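PDB 2GLF: probable M18 family aminopeptidase 1 from Thermotoga maritima, which probably acts as a zinc-dependent metallo-aminopeptidase, removing residues from the amino termini of peptides. Local coordinates for residues P131-N141 and D219-A230; D156-L164 and G181-G189. One frame throughout, in Å; residues are numbered along the deposited sequence.

Both interactions belong to the six-stranded antiparallel sheet that stands apart from the larger nine-stranded mixed sheet, probably the second, non-catalytic domain known from M18 aminopeptidases. The centres of interactions 1 and 2 are about 14 Å apart. Interaction 1 joins neighbouring strands 132-139 and 223-229 within the sheet; interaction 2 lays loop 156-164 against 185-189, an edge strand of the sheet within this chain. Along the chain both segments of interaction 2 fall between 131-141 and 219-230. The two contacts meet where Leu132 N lies 2.8 Å from Phe159 O, a probable hydrogen bond, and where Ile134 packs on the Phe159 ring. Residues of both also touch the second and third subunits of the twelve-chain assembly.

Interaction 1. Residues P131-N141 and D219-A230; sequences PLEIHGVLFKN and DFVSGEIEVVPA
Glu133 and Val228 form one hydrogen-bonded pair of an antiparallel strand pairing, 132-139 against 223-229, that lies inside the six-stranded sheet. Glu133 N reaches Val228 O at 2.6 Å and Val228 N returns to Glu133 O at 2.9 Å; His135 with Glu226 and Val137 with Glu224 repeat the pattern. From Glu133, CB sits 3.5 Å from Val228 O, CG packs 3.7 Å from Ala230 CB, and the chain runs extended (chi2 -179°), laying OE2 alongside Ala230 CA. OE1, the other oxygen, accepts His135 NE2 at 3.0 Å from above the carboxylate plane and also pairs with Lys31; His135 ND1 is hydrogen-bonded to His149 ND1 of strand 145-150. With an alanine in place of Glu133, His135 NE2 and Lys31 would probably lose their shared carboxylate oxygen, and Ala230 the CG that packs on it. Ile134, Val227 and Leu138 point to the face opposite Glu133, His135 and Val137. Ile134 CG2 meets Ile225 CG2, Leu138 CD2 touches both Ile225 CD1 (3.7 Å) and Phe220 CD2 (3.8 Å), and Leu132 CG packs on Val227 CG1. Phe100 of strand 97-108 packs on Ile134, Ile225 and Val227. Arg377 of a second subunit grips Asp219 and Ser222, while Phe139 N donates to Ser222 O at 3.0 Å.

Interaction 2. Residues D156-L164 and G181-G189; sequences DPVFTIPDL and GENLMLIAG
Ile161 meets segment 181-189 through an extended side chain: CG1 lies anti to its own carbonyl carbon (chi1 -56°) and chi2 is 174°, which carries CD1 out to Leu184 CB at 4.0 Å. The irregular loop 156-164 lies against strand 185-189, an edge strand, within this chain, of the six-stranded antiparallel sheet. Leu184 is the centre of an inverse gamma turn. Ile161 CG1 rests 3.6 Å from the carbonyl O of selenomethionine Met185, and Leu186 CD2 approaches the same CG1. Leu186 uses its other branch on Phe159, CD1 lying 3.7 Å from Phe159 CB, so its two methyls span two loop residues. Pro162 CG touches Ile187 CD1 at 3.8 Å. A single direct hydrogen bond joins the backbones, Ile187 N to Thr160 O at 3.2 Å, with Leu186 CA making a CA-H...O contact to the same oxygen. Leu98 and Phe100 of strand 97-108 pack on Ile161 and Leu186 respectively. Beyond the contact, Asp163 is salt-bridged to Lys123 of a third subunit, and Val158 and Ala188 form backbone hydrogen bonds with that subunit. The Phe159 ring presents its edge, in plane, to Ile187 O, with CD2 3.6 Å from that oxygen.

Interaction 1. Residues P131-N141 and D219-A230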
# COMPACT_ATOMS: atom_id res chain seq x y z
N PRO A 131 -14.42 -27.46 -26.69
CA PRO A 131 -14.93 -28.83 -26.76
C PRO A 131 -13.93 -29.86 -26.23
O PRO A 131 -12.75 -29.82 -26.58
CB PRO A 131 -15.24 -29.02 -28.25
CG PRO A 131 -14.27 -28.12 -28.92
CD PRO A 131 -14.29 -26.88 -28.04
N LEU A 132 -14.41 -30.77 -25.39
CA LEU A 132 -13.56 -31.80 -24.80
C LEU A 132 -14.00 -33.21 -25.16
O LEU A 132 -15.16 -33.44 -25.50
CB LEU A 132 -13.54 -31.70 -23.27
CG LEU A 132 -13.01 -30.52 -22.44
CD1 LEU A 132 -11.81 -29.87 -23.11
CD2 LEU A 132 -14.12 -29.53 -22.24
N GLU A 133 -13.07 -34.15 -25.04
CA GLU A 133 -13.30 -35.57 -25.29
C GLU A 133 -12.96 -36.34 -24.01
O GLU A 133 -12.00 -36.01 -23.31
CB GLU A 133 -12.38 -36.08 -26.40
CG GLU A 133 -12.67 -35.56 -27.78
CD GLU A 133 -11.72 -36.14 -28.81
OE1 GLU A 133 -11.59 -37.38 -28.86
OE2 GLU A 133 -11.12 -35.36 -29.58
N ILE A 134 -13.74 -37.37 -23.70
CA ILE A 134 -13.47 -38.20 -22.52
C ILE A 134 -12.74 -39.45 -23.01
O ILE A 134 -13.10 -40.02 -24.03
CB ILE A 134 -14.77 -38.63 -21.82
CG1 ILE A 134 -15.32 -37.49 -20.98
CG2 ILE A 134 -14.52 -39.81 -20.93
CD1 ILE A 134 -16.64 -37.84 -20.32
N HIS A 135 -11.72 -39.88 -22.27
CA HIS A 135 -10.96 -41.07 -22.65
C HIS A 135 -10.41 -41.80 -21.42
O HIS A 135 -9.92 -41.17 -20.49
CB HIS A 135 -9.78 -40.69 -23.55
CG HIS A 135 -10.18 -40.38 -24.96
ND1 HIS A 135 -10.73 -41.32 -25.80
CD2 HIS A 135 -10.07 -39.24 -25.69
CE1 HIS A 135 -10.95 -40.78 -26.98
NE2 HIS A 135 -10.56 -39.52 -26.95
N GLY A 136 -10.50 -43.12 -21.42
CA GLY A 136 -9.99 -43.85 -20.29
C GLY A 136 -10.49 -45.27 -20.15
O GLY A 136 -10.78 -45.94 -21.14
N VAL A 137 -10.60 -45.73 -18.90
CA VAL A 137 -11.05 -47.08 -18.62
C VAL A 137 -11.63 -47.20 -17.21
O VAL A 137 -11.23 -46.47 -16.30
CB VAL A 137 -9.88 -48.07 -18.81
CG1 VAL A 137 -8.70 -47.65 -17.95
CG2 VAL A 137 -10.33 -49.47 -18.46
N LEU A 138 -12.58 -48.12 -17.03
CA LEU A 138 -13.22 -48.35 -15.74
C LEU A 138 -13.35 -49.86 -15.53
O LEU A 138 -13.62 -50.60 -16.48
CB LEU A 138 -14.62 -47.73 -15.71
CG LEU A 138 -14.89 -46.27 -16.13
CD1 LEU A 138 -16.40 -46.06 -16.19
CD2 LEU A 138 -14.24 -45.28 -15.16
N PHE A 139 -13.17 -50.32 -14.30
CA PHE A 139 -13.31 -51.74 -14.00
C PHE A 139 -14.51 -51.95 -13.10
O PHE A 139 -14.70 -51.22 -12.12
CB PHE A 139 -12.06 -52.27 -13.30
CG PHE A 139 -10.83 -52.24 -14.15
CD1 PHE A 139 -10.04 -51.10 -14.21
CD2 PHE A 139 -10.47 -53.34 -14.93
CE1 PHE A 139 -8.91 -51.06 -15.04
CE2 PHE A 139 -9.35 -53.31 -15.75
CZ PHE A 139 -8.57 -52.17 -15.81
N LYS A 140 -15.35 -52.92 -13.44
CA LYS A 140 -16.53 -53.21 -12.64
C LYS A 140 -16.02 -53.89 -11.37
O LYS A 140 -14.83 -54.19 -11.26
CB LYS A 140 -17.47 -54.17 -13.39
CG LYS A 140 -17.69 -53.79 -14.85
CD LYS A 140 -18.84 -52.82 -15.04
CE LYS A 140 -20.14 -53.57 -15.29
NZ LYS A 140 -20.12 -54.37 -16.56
N ASN A 141 -16.91 -54.13 -10.41
CA ASN A 141 -16.48 -54.77 -9.17
C ASN A 141 -16.08 -56.22 -9.43
O ASN A 141 -15.38 -56.83 -8.62
CB ASN A 141 -17.60 -54.73 -8.13
CG ASN A 141 -17.10 -55.06 -6.74
OD1 ASN A 141 -16.43 -56.07 -6.53
ND2 ASN A 141 -17.43 -54.21 -5.77
N ASP A 219 -17.88 -47.53 -9.85
CA ASP A 219 -16.89 -47.97 -10.82
C ASP A 219 -15.93 -46.88 -11.25
O ASP A 219 -14.87 -47.17 -11.79
CB ASP A 219 -17.58 -48.56 -12.05
CG ASP A 219 -18.22 -49.91 -11.76
OD1 ASP A 219 -18.91 -50.44 -12.66
OD2 ASP A 219 -18.04 -50.43 -10.64
N PHE A 220 -16.29 -45.62 -11.04
CA PHE A 220 -15.40 -44.52 -11.41
C PHE A 220 -14.16 -44.56 -10.53
O PHE A 220 -13.08 -44.18 -10.97
CB PHE A 220 -16.08 -43.16 -11.25
CG PHE A 220 -17.03 -42.83 -12.36
CD1 PHE A 220 -18.40 -42.74 -12.11
CD2 PHE A 220 -16.57 -42.62 -13.65
CE1 PHE A 220 -19.29 -42.43 -13.15
CE2 PHE A 220 -17.45 -42.32 -14.69
CZ PHE A 220 -18.81 -42.23 -14.44
N VAL A 221 -14.32 -45.03 -9.30
CA VAL A 221 -13.20 -45.12 -8.37
C VAL A 221 -12.11 -45.94 -9.02
O VAL A 221 -11.02 -45.44 -9.31
CB VAL A 221 -13.62 -45.81 -7.06
CG1 VAL A 221 -12.45 -45.82 -6.09
CG2 VAL A 221 -14.81 -45.10 -6.44
N SER A 222 -12.41 -47.22 -9.24
CA SER A 222 -11.47 -48.14 -9.88
C SER A 222 -11.47 -47.82 -11.36
O SER A 222 -11.77 -48.68 -12.20
CB SER A 222 -11.92 -49.59 -9.65
OG SER A 222 -13.26 -49.77 -10.09
N GLY A 223 -11.14 -46.58 -11.68
CA GLY A 223 -11.10 -46.17 -13.07
C GLY A 223 -10.24 -44.94 -13.30
O GLY A 223 -9.92 -44.21 -12.36
N GLU A 224 -9.87 -44.72 -14.55
CA GLU A 224 -9.05 -43.58 -14.92
C GLU A 224 -9.57 -42.91 -16.19
O GLU A 224 -9.39 -43.43 -17.29
CB GLU A 224 -7.59 -44.02 -15.11
CG GLU A 224 -6.76 -43.80 -13.86
CD GLU A 224 -5.37 -44.42 -13.92
OE1 GLU A 224 -4.52 -44.00 -13.12
OE2 GLU A 224 -5.14 -45.33 -14.76
N ILE A 225 -10.21 -41.76 -16.02
CA ILE A 225 -10.74 -41.02 -17.16
C ILE A 225 -9.89 -39.77 -17.37
O ILE A 225 -9.50 -39.11 -16.41
CB ILE A 225 -12.20 -40.58 -16.94
CG1 ILE A 225 -13.06 -41.78 -16.56
CG2 ILE A 225 -12.74 -39.93 -18.20
CD1 ILE A 225 -13.13 -42.83 -17.64
N GLU A 226 -9.62 -39.45 -18.62
CA GLU A 226 -8.84 -38.27 -18.94
C GLU A 226 -9.61 -37.36 -19.91
O GLU A 226 -10.15 -37.82 -20.92
CB GLU A 226 -7.49 -38.69 -19.56
CG GLU A 226 -6.73 -39.72 -18.71
CD GLU A 226 -5.23 -39.81 -19.06
OE1 GLU A 226 -4.85 -39.47 -20.20
OE2 GLU A 226 -4.44 -40.23 -18.19
N VAL A 227 -9.69 -36.08 -19.56
CA VAL A 227 -10.40 -35.11 -20.39
C VAL A 227 -9.37 -34.47 -21.31
O VAL A 227 -8.34 -34.01 -20.86
CB VAL A 227 -11.09 -34.03 -19.52
CG1 VAL A 227 -11.75 -32.98 -20.40
CG2 VAL A 227 -12.12 -34.68 -18.61
N VAL A 228 -9.66 -34.47 -22.60
CA VAL A 228 -8.73 -33.94 -23.60
C VAL A 228 -9.45 -33.11 -24.67
O VAL A 228 -10.62 -33.36 -24.96
CB VAL A 228 -7.98 -35.12 -24.26
CG1 VAL A 228 -7.98 -34.98 -25.78
CG2 VAL A 228 -6.56 -35.19 -23.70
N PRO A 229 -8.76 -32.13 -25.27
CA PRO A 229 -9.38 -31.29 -26.31
C PRO A 229 -9.85 -32.06 -27.55
O PRO A 229 -9.17 -32.96 -28.04
CB PRO A 229 -8.30 -30.26 -26.62
CG PRO A 229 -7.05 -30.99 -26.34
CD PRO A 229 -7.36 -31.74 -25.06
N ALA A 230 -11.02 -31.68 -28.06
CA ALA A 230 -11.60 -32.33 -29.22
C ALA A 230 -11.01 -31.80 -30.53
O ALA A 230 -11.55 -32.06 -31.61
CB ALA A 230 -13.11 -32.14 -29.21
O HOH W 1 -19.66 -53.16 -10.41

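Interaction 2. Residues D156-L164 and G181-G189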
# COMPACT_ATOMS: atom_id res chain seq x y z
N ASP A 156 -21.01 -39.22 -31.71
CA ASP A 156 -21.16 -38.98 -30.28
C ASP A 156 -20.91 -37.51 -29.91
O ASP A 156 -20.33 -36.76 -30.69
CB ASP A 156 -20.26 -39.93 -29.47
CG ASP A 156 -18.84 -39.99 -29.99
OD1 ASP A 156 -18.66 -40.12 -31.21
OD2 ASP A 156 -17.91 -39.94 -29.17
N PRO A 157 -21.35 -37.09 -28.72
CA PRO A 157 -21.17 -35.71 -28.27
C PRO A 157 -19.78 -35.39 -27.73
O PRO A 157 -18.88 -36.22 -27.74
CB PRO A 157 -22.23 -35.57 -27.18
CG PRO A 157 -22.16 -36.91 -26.53
CD PRO A 157 -22.12 -37.86 -27.72
N VAL A 158 -19.62 -34.15 -27.27
CA VAL A 158 -18.37 -33.70 -26.68
C VAL A 158 -18.76 -33.07 -25.35
O VAL A 158 -19.95 -33.02 -25.01
CB VAL A 158 -17.66 -32.64 -27.55
CG1 VAL A 158 -17.35 -33.21 -28.92
CG2 VAL A 158 -18.51 -31.39 -27.66
N PHE A 159 -17.79 -32.60 -24.59
CA PHE A 159 -18.10 -31.97 -23.32
C PHE A 159 -17.50 -30.57 -23.23
O PHE A 159 -16.80 -30.14 -24.14
CB PHE A 159 -17.61 -32.85 -22.17
CG PHE A 159 -18.13 -34.24 -22.24
CD1 PHE A 159 -17.56 -35.17 -23.10
CD2 PHE A 159 -19.24 -34.62 -21.50
CE1 PHE A 159 -18.09 -36.44 -23.23
CE2 PHE A 159 -19.79 -35.90 -21.62
CZ PHE A 159 -19.20 -36.81 -22.48
N THR A 160 -17.79 -29.86 -22.14
CA THR A 160 -17.26 -28.52 -21.98
C THR A 160 -17.28 -28.07 -20.54
O THR A 160 -17.96 -28.65 -19.68
CB THR A 160 -18.08 -27.46 -22.72
OG1 THR A 160 -18.72 -28.06 -23.85
CG2 THR A 160 -17.19 -26.33 -23.19
N ILE A 161 -16.51 -27.02 -20.29
CA ILE A 161 -16.44 -26.38 -19.00
C ILE A 161 -16.69 -24.95 -19.47
O ILE A 161 -15.76 -24.24 -19.83
CB ILE A 161 -15.04 -26.50 -18.37
CG1 ILE A 161 -14.64 -27.97 -18.27
CG2 ILE A 161 -15.04 -25.87 -16.98
CD1 ILE A 161 -13.22 -28.19 -17.80
N PRO A 162 -17.97 -24.54 -19.51
CA PRO A 162 -18.38 -23.20 -19.95
C PRO A 162 -17.86 -22.07 -19.06
O PRO A 162 -18.15 -22.04 -17.87
CB PRO A 162 -19.90 -23.28 -19.94
CG PRO A 162 -20.17 -24.26 -18.81
CD PRO A 162 -19.13 -25.32 -19.06
N ASP A 163 -17.09 -21.15 -19.64
CA ASP A 163 -16.54 -20.04 -18.88
C ASP A 163 -17.64 -19.02 -18.65
O ASP A 163 -18.54 -18.90 -19.47
CB ASP A 163 -15.38 -19.40 -19.64
CG ASP A 163 -14.75 -18.26 -18.88
OD1 ASP A 163 -14.84 -18.26 -17.64
OD2 ASP A 163 -14.14 -17.38 -19.52
N LEU A 164 -17.58 -18.31 -17.53
CA LEU A 164 -18.58 -17.29 -17.17
C LEU A 164 -18.61 -16.19 -18.22
O LEU A 164 -17.55 -15.71 -18.63
CB LEU A 164 -18.25 -16.69 -15.81
CG LEU A 164 -19.21 -15.68 -15.19
CD1 LEU A 164 -20.59 -16.27 -15.06
CD2 LEU A 164 -18.70 -15.26 -13.82
N GLY A 181 -8.90 -24.68 -10.06
CA GLY A 181 -8.99 -26.05 -10.51
C GLY A 181 -10.31 -26.70 -10.13
O GLY A 181 -10.94 -27.37 -10.95
N GLU A 182 -10.75 -26.48 -8.89
CA GLU A 182 -12.00 -27.04 -8.41
C GLU A 182 -13.21 -26.77 -9.30
O GLU A 182 -14.21 -27.49 -9.23
CB GLU A 182 -12.29 -26.53 -7.00
CG GLU A 182 -11.72 -27.38 -5.89
CD GLU A 182 -12.29 -28.79 -5.89
OE1 GLU A 182 -13.52 -28.95 -6.01
OE2 GLU A 182 -11.49 -29.74 -5.75
N ASN A 183 -13.11 -25.75 -10.15
CA ASN A 183 -14.21 -25.41 -11.04
C ASN A 183 -14.10 -26.00 -12.44
O ASN A 183 -14.94 -25.73 -13.28
CB ASN A 183 -14.36 -23.88 -11.16
CG ASN A 183 -14.79 -23.23 -9.86
OD1 ASN A 183 -15.51 -23.82 -9.07
ND2 ASN A 183 -14.36 -21.99 -9.66
N LEU A 184 -13.05 -26.77 -12.70
CA LEU A 184 -12.90 -27.37 -14.02
C LEU A 184 -13.76 -28.63 -14.05
O LEU A 184 -13.27 -29.75 -13.91
CB LEU A 184 -11.43 -27.71 -14.29
CG LEU A 184 -10.53 -26.46 -14.25
CD1 LEU A 184 -9.06 -26.84 -14.31
CD2 LEU A 184 -10.90 -25.56 -15.41
N MSE A 185 -15.07 -28.44 -14.22
CA MSE A 185 -16.01 -29.54 -14.25
C MSE A 185 -16.78 -29.55 -15.56
O MSE A 185 -17.34 -28.52 -15.96
CB MSE A 185 -16.99 -29.41 -13.09
CG MSE A 185 -16.41 -28.66 -11.91
SE MSE A 185 -17.55 -28.66 -10.34
CE MSE A 185 -18.81 -27.30 -10.87
N LEU A 186 -16.82 -30.68 -16.25
CA LEU A 186 -17.57 -30.73 -17.50
C LEU A 186 -19.03 -31.03 -17.19
O LEU A 186 -19.35 -31.68 -16.18
CB LEU A 186 -17.02 -31.79 -18.47
CG LEU A 186 -15.87 -32.71 -18.07
CD1 LEU A 186 -15.61 -33.68 -19.20
CD2 LEU A 186 -14.63 -31.89 -17.77
N ILE A 187 -19.91 -30.55 -18.05
CA ILE A 187 -21.34 -30.77 -17.88
C ILE A 187 -21.68 -32.21 -18.29
O ILE A 187 -21.45 -32.62 -19.43
CB ILE A 187 -22.15 -29.78 -18.73
CG1 ILE A 187 -21.79 -28.35 -18.31
CG2 ILE A 187 -23.63 -30.03 -18.56
CD1 ILE A 187 -22.54 -27.27 -19.05
N ALA A 188 -22.21 -32.98 -17.35
CA ALA A 188 -22.57 -34.36 -17.64
C ALA A 188 -23.95 -34.44 -18.28
O ALA A 188 -24.20 -35.29 -19.13
CB ALA A 188 -22.55 -35.17 -16.36
N GLY A 189 -24.85 -33.54 -17.88
CA GLY A 189 -26.18 -33.54 -18.44
C GLY A 189 -27.07 -32.49 -17.81
O GLY A 189 -26.68 -31.85 -16.84
O HOH W 2 -20.06 -31.02 -20.67